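Local coordinates for protein YfnB (Bacillus subtilis, PDB 3ED5) that is a putative hydrolase of the haloacid dehalogenase-like superfamily that may act as a 5'-nucleotidase, at residues A[89-92]-A[93-97]; A[219-222]-A[223-227]. All coordinates share one frame; numbering follows the deposited sequence.

Interaction 1. Residues A[89-92]-A[93-97]; sequences LLEQ and KYRRF. With FMT (formic acid), chain B.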
loop_
_atom_site.group_PDB
_atom_site.type_symbol
_atom_site.label_atom_id
_atom_site.label_comp_id
_atom_site.label_asym_id
_atom_site.label_seq_id
_atom_site.Cartn_x
_atom_site.Cartn_y
_atom_site.Cartn_z
ATOM N N LEU A 89 -19.620 10.269 -6.473
ATOM C CA LEU A 89 -20.046 10.957 -5.263
ATOM C C LEU A 89 -19.775 10.093 -4.008
ATOM O O LEU A 89 -19.288 10.616 -2.977
ATOM C CB LEU A 89 -21.528 11.400 -5.374
ATOM C CG LEU A 89 -22.210 11.971 -4.117
ATOM C CD1 LEU A 89 -21.654 13.330 -3.705
ATOM C CD2 LEU A 89 -23.717 12.079 -4.332
ATOM N N LEU A 90 -20.039 8.782 -4.103
ATOM C CA LEU A 90 -19.844 7.901 -2.959
ATOM C C LEU A 90 -18.354 7.808 -2.640
ATOM O O LEU A 90 -17.938 7.839 -1.472
ATOM C CB LEU A 90 -20.447 6.510 -3.211
ATOM C CG LEU A 90 -21.973 6.404 -3.146
ATOM C CD1 LEU A 90 -22.358 5.120 -3.871
ATOM C CD2 LEU A 90 -22.468 6.402 -1.700
ATOM N N GLU A 91 -17.555 7.755 -3.703
ATOM C CA GLU A 91 -16.097 7.683 -3.538
ATOM C C GLU A 91 -15.555 8.967 -2.899
ATOM O O GLU A 91 -14.702 8.904 -2.008
ATOM C CB GLU A 91 -15.442 7.408 -4.876
ATOM C CG GLU A 91 -13.901 7.755 -4.964
ATOM C CD GLU A 91 -13.022 6.940 -3.990
ATOM O OE1 GLU A 91 -13.420 5.878 -3.451
ATOM O OE2 GLU A 91 -11.841 7.357 -3.809
ATOM N N GLN A 92 -16.062 10.119 -3.325
ATOM C CA GLN A 92 -15.631 11.368 -2.737
ATOM C C GLN A 92 -15.908 11.381 -1.220
ATOM O O GLN A 92 -15.064 11.829 -0.424
ATOM C CB GLN A 92 -16.330 12.496 -3.479
ATOM C CG GLN A 92 -16.215 13.875 -2.921
ATOM C CD GLN A 92 -17.117 14.822 -3.734
ATOM O OE1 GLN A 92 -16.767 15.224 -4.846
ATOM N NE2 GLN A 92 -18.300 15.139 -3.196
ATOM N N LYS A 93 -17.076 10.863 -0.808
ATOM C CA LYS A 93 -17.406 10.811 0.633
ATOM C C LYS A 93 -16.515 9.822 1.392
ATOM O O LYS A 93 -15.985 10.117 2.467
ATOM C CB LYS A 93 -18.899 10.457 0.846
ATOM C CG LYS A 93 -19.839 11.554 0.406
ATOM C CD LYS A 93 -21.280 11.035 0.377
ATOM C CE LYS A 93 -22.269 12.130 0.041
ATOM N NZ LYS A 93 -23.118 12.491 1.211
ATOM N N TYR A 94 -16.350 8.639 0.816
ATOM C CA TYR A 94 -15.499 7.613 1.361
ATOM C C TYR A 94 -14.071 8.135 1.520
ATOM O O TYR A 94 -13.407 7.918 2.568
ATOM C CB TYR A 94 -15.449 6.461 0.366
ATOM C CG TYR A 94 -14.564 5.338 0.811
ATOM C CD1 TYR A 94 -14.926 4.571 1.898
ATOM C CD2 TYR A 94 -13.366 5.036 0.142
ATOM C CE1 TYR A 94 -14.171 3.505 2.319
ATOM C CE2 TYR A 94 -12.577 3.921 0.563
ATOM C CZ TYR A 94 -13.010 3.184 1.676
ATOM O OH TYR A 94 -12.354 2.094 2.193
ATOM N N ARG A 95 -13.624 8.820 0.482
ATOM C CA ARG A 95 -12.227 9.313 0.409
ATOM C C ARG A 95 -11.902 10.244 1.595
ATOM O O ARG A 95 -10.801 10.187 2.189
ATOM C CB ARG A 95 -12.033 10.068 -0.935
ATOM C CG ARG A 95 -10.661 10.747 -1.131
ATOM C CD ARG A 95 -9.539 9.741 -1.201
ATOM N NE ARG A 95 -9.793 8.571 -2.087
ATOM C CZ ARG A 95 -8.997 7.511 -2.163
ATOM N NH1 ARG A 95 -7.854 7.482 -1.467
ATOM N NH2 ARG A 95 -9.299 6.482 -2.959
ATOM N N ARG A 96 -12.831 11.141 1.903
ATOM C CA ARG A 96 -12.654 12.062 3.014
ATOM C C ARG A 96 -12.473 11.304 4.337
ATOM O O ARG A 96 -11.559 11.622 5.119
ATOM C CB ARG A 96 -13.784 13.080 3.084
ATOM C CG ARG A 96 -13.470 14.217 4.026
ATOM C CD ARG A 96 -13.879 13.894 5.446
ATOM N NE ARG A 96 -15.323 14.028 5.603
ATOM C CZ ARG A 96 -15.951 14.085 6.773
ATOM N NH1 ARG A 96 -15.258 13.999 7.914
ATOM N NH2 ARG A 96 -17.272 14.223 6.794
ATOM N N PHE A 97 -13.318 10.297 4.570
ATOM C CA PHE A 97 -13.201 9.480 5.787
ATOM C C PHE A 97 -11.937 8.631 5.810
ATOM O O PHE A 97 -11.300 8.504 6.854
ATOM C CB PHE A 97 -14.388 8.544 5.946
ATOM C CG PHE A 97 -15.711 9.250 6.111
ATOM C CD1 PHE A 97 -15.858 10.291 7.036
ATOM C CD2 PHE A 97 -16.810 8.847 5.353
ATOM C CE1 PHE A 97 -17.108 10.940 7.214
ATOM C CE2 PHE A 97 -18.068 9.486 5.524
ATOM C CZ PHE A 97 -18.209 10.534 6.448
HETATM C C FMT B . -7.904 3.289 -1.641
HETATM O O1 FMT B . -8.990 2.809 -1.366
HETATM O O2 FMT B . -7.755 4.192 -2.446
#
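Arg95 and Glu91, one helical turn apart, form an i to i+4 salt bridge along helix 87-98, their side chains running alongside each other. The arginine starts against the backbone: its CB sits 3.1 Å from Glu91 O, the carbonyl that also accepts the hydrogen bond from Arg95 N. From there CG runs anti to the backbone N, and bends at chi2 (65°) and chi3 (46°) curl the chain so that NE faces Glu91 OE2, 2.9 Å away. Beyond CZ, NH2 reaches the same oxygen at 2.8 Å, so a single carboxylate oxygen takes both N-H groups of the side-on grip. OE2 receives NH2 on its syn lone pair and lies in the guanidinium plane, although the carboxylate itself is turned 59° from that plane. NH2 also donates to O2 of the bound formic acid (probably from the crystallisation liquor), 2.8 Å away and likewise at the guanidinium edge, while NH1 makes only a weak bond to that atom and a further one to Thr131. Glu91 OE1 passes 3.7 Å from Tyr94 CD2 and pairs with Arg73; Arg73 and Arg95 thus both reach Glu91 and the formic acid, which would be expected to be ionised between them. On another side of the helix, Leu89 CD1 packs 4.0 Å from Lys93 CE, whose amine continues to Asp35. Helix 87-98 belongs to the helical insertion between strands 9-12 and 120-125, the position of the C1 cap in HAD enzymes; Tyr94 packs on helices 21-35 and 66-80, Glu91 on the latter.

Interaction 2. Residues A[219-222]-A[223-227]; sequences EIRK and LEELY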
loop_
_atom_site.group_PDB
_atom_site.type_symbol
_atom_site.label_atom_id
_atom_site.label_comp_id
_atom_site.label_asym_id
_atom_site.label_seq_id
_atom_site.Cartn_x
_atom_site.Cartn_y
_atom_site.Cartn_z
ATOM N N GLU A 219 10.161 -13.245 4.237
ATOM C CA GLU A 219 8.765 -13.147 4.657
ATOM C C GLU A 219 8.754 -12.965 6.187
ATOM O O GLU A 219 9.384 -13.764 6.904
ATOM C CB GLU A 219 8.032 -14.435 4.284
ATOM C CG GLU A 219 6.552 -14.371 4.747
ATOM C CD GLU A 219 5.791 -15.643 4.441
ATOM O OE1 GLU A 219 6.330 -16.552 3.749
ATOM O OE2 GLU A 219 4.635 -15.731 4.915
ATOM N N ILE A 220 8.040 -11.943 6.678
ATOM C CA ILE A 220 7.978 -11.661 8.124
ATOM C C ILE A 220 6.532 -11.465 8.571
ATOM O O ILE A 220 5.672 -11.211 7.732
ATOM C CB ILE A 220 8.770 -10.418 8.490
ATOM C CG1 ILE A 220 8.213 -9.170 7.800
ATOM C CG2 ILE A 220 10.217 -10.594 8.030
ATOM C CD1 ILE A 220 9.102 -7.852 8.087
ATOM N N ARG A 221 6.306 -11.546 9.875
ATOM C CA ARG A 221 4.983 -11.215 10.433
ATOM C C ARG A 221 4.976 -9.838 11.090
ATOM O O ARG A 221 3.965 -9.146 11.045
ATOM C CB ARG A 221 4.528 -12.286 11.412
ATOM C CG ARG A 221 4.280 -13.624 10.719
ATOM C CD ARG A 221 3.950 -14.679 11.749
ATOM N NE ARG A 221 2.614 -14.491 12.278
ATOM C CZ ARG A 221 2.125 -15.158 13.322
ATOM N NH1 ARG A 221 2.874 -16.055 13.969
ATOM N NH2 ARG A 221 0.890 -14.916 13.726
ATOM N N LYS A 222 6.087 -9.428 11.689
ATOM C CA LYS A 222 6.108 -8.151 12.386
ATOM C C LYS A 222 7.242 -7.325 11.848
ATOM O O LYS A 222 8.298 -7.865 11.502
ATOM C CB LYS A 222 6.309 -8.337 13.883
ATOM C CG LYS A 222 5.172 -9.091 14.578
ATOM C CD LYS A 222 5.286 -9.054 16.098
ATOM C CE LYS A 222 6.539 -9.747 16.617
ATOM N NZ LYS A 222 6.401 -10.087 18.084
ATOM N N LEU A 223 7.034 -6.011 11.806
ATOM C CA LEU A 223 8.069 -5.115 11.304
ATOM C C LEU A 223 9.407 -5.231 12.040
ATOM O O LEU A 223 10.454 -5.048 11.424
ATOM C CB LEU A 223 7.576 -3.672 11.334
ATOM C CG LEU A 223 6.483 -3.350 10.295
ATOM C CD1 LEU A 223 5.958 -1.906 10.557
ATOM C CD2 LEU A 223 6.966 -3.440 8.853
ATOM N N GLU A 224 9.370 -5.528 13.339
ATOM C CA GLU A 224 10.615 -5.609 14.126
ATOM C C GLU A 224 11.525 -6.746 13.652
ATOM O O GLU A 224 12.733 -6.722 13.923
ATOM C CB GLU A 224 10.317 -5.742 15.623
ATOM C CG GLU A 224 9.545 -7.017 15.994
ATOM C CD GLU A 224 9.223 -7.133 17.498
ATOM O OE1 GLU A 224 9.125 -6.099 18.195
ATOM O OE2 GLU A 224 9.056 -8.269 17.986
ATOM N N GLU A 225 10.978 -7.712 12.908
ATOM C CA GLU A 225 11.823 -8.768 12.327
ATOM C C GLU A 225 12.824 -8.193 11.304
ATOM O O GLU A 225 13.768 -8.882 10.924
ATOM C CB GLU A 225 10.975 -9.855 11.673
ATOM C CG GLU A 225 10.089 -10.616 12.671
ATOM C CD GLU A 225 9.178 -11.582 11.941
ATOM O OE1 GLU A 225 9.672 -12.333 11.098
ATOM O OE2 GLU A 225 7.967 -11.561 12.169
ATOM N N LEU A 226 12.618 -6.952 10.851
ATOM C CA LEU A 226 13.559 -6.320 9.932
ATOM C C LEU A 226 14.927 -6.039 10.532
ATOM O O LEU A 226 15.905 -5.986 9.784
ATOM C CB LEU A 226 13.003 -5.033 9.342
ATOM C CG LEU A 226 12.036 -5.246 8.185
ATOM C CD1 LEU A 226 11.358 -3.897 7.892
ATOM C CD2 LEU A 226 12.717 -5.803 6.903
ATOM N N TYR A 227 15.004 -5.857 11.857
ATOM C CA TYR A 227 16.317 -5.596 12.494
ATOM C C TYR A 227 17.300 -6.709 12.159
ATOM O O TYR A 227 18.447 -6.455 11.749
ATOM C CB TYR A 227 16.193 -5.398 14.007
ATOM C CG TYR A 227 15.428 -4.146 14.349
ATOM C CD1 TYR A 227 15.910 -2.893 13.955
ATOM C CD2 TYR A 227 14.232 -4.205 15.071
ATOM C CE1 TYR A 227 15.211 -1.720 14.246
ATOM C CE2 TYR A 227 13.518 -3.034 15.383
ATOM C CZ TYR A 227 14.033 -1.789 14.970
ATOM O OH TYR A 227 13.357 -0.624 15.243
#
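Ile220, at the end of strand 218-220, lies against Glu225, the two side chains running antiparallel past one another; Ile220 CB comes within 3.4 Å of Glu225 OE1. Farther out, its CD1 meets Leu226 CG at 3.9 Å, the two side chains roughly perpendicular on the buried side, where Leu226 also touches Cys201. At Arg221 the backbone takes over: its N donates to Glu225 OE2 at 2.8 Å, while its side chain leads away to Pro205 O. Lys222 N donates to the same oxygen at 2.9 Å, and both donors approach from one face of the carboxylate, well above its plane. An extended chain beyond CG (chi2 174°) carries the Glu225 carboxylate back to these amides. Lys222 O accepts in return from Glu225 N at 3.0 Å, closing the turn. Lys222 NZ makes a salt bridge to Glu224 OE2 at 3.2 Å, the hydrogen bond in it being weak, with the two side chains alongside each other. Two backbone N-H groups just past the strand are therefore satisfied by one carboxylate oxygen, which is consistent with a well-defined turn from strand to helix, and their dipoles would be expected to favour the ionised form of Glu225.

How the interactions relate
Following the chain from the N terminus, interaction 1 comes first, within the single helix 87-98, and interaction 2 closes much later, where strand 218-220 turns toward helix 226-230. Each is made by consecutive residues, so the two are in series and neither nest nor cross. They lie on opposite sides of the chain's centre, with centres 33 Å apart and nearest atoms about 20 Å apart. Residues 89-97 join neighbouring helices of the helical region, whereas residues 219-227 finish the edge of the parallel sheet and pack against helix 108-116. The side chain of Leu223 there is about 9 Å from that of Asp13, the probable nucleophile; interaction 1 is remote from it.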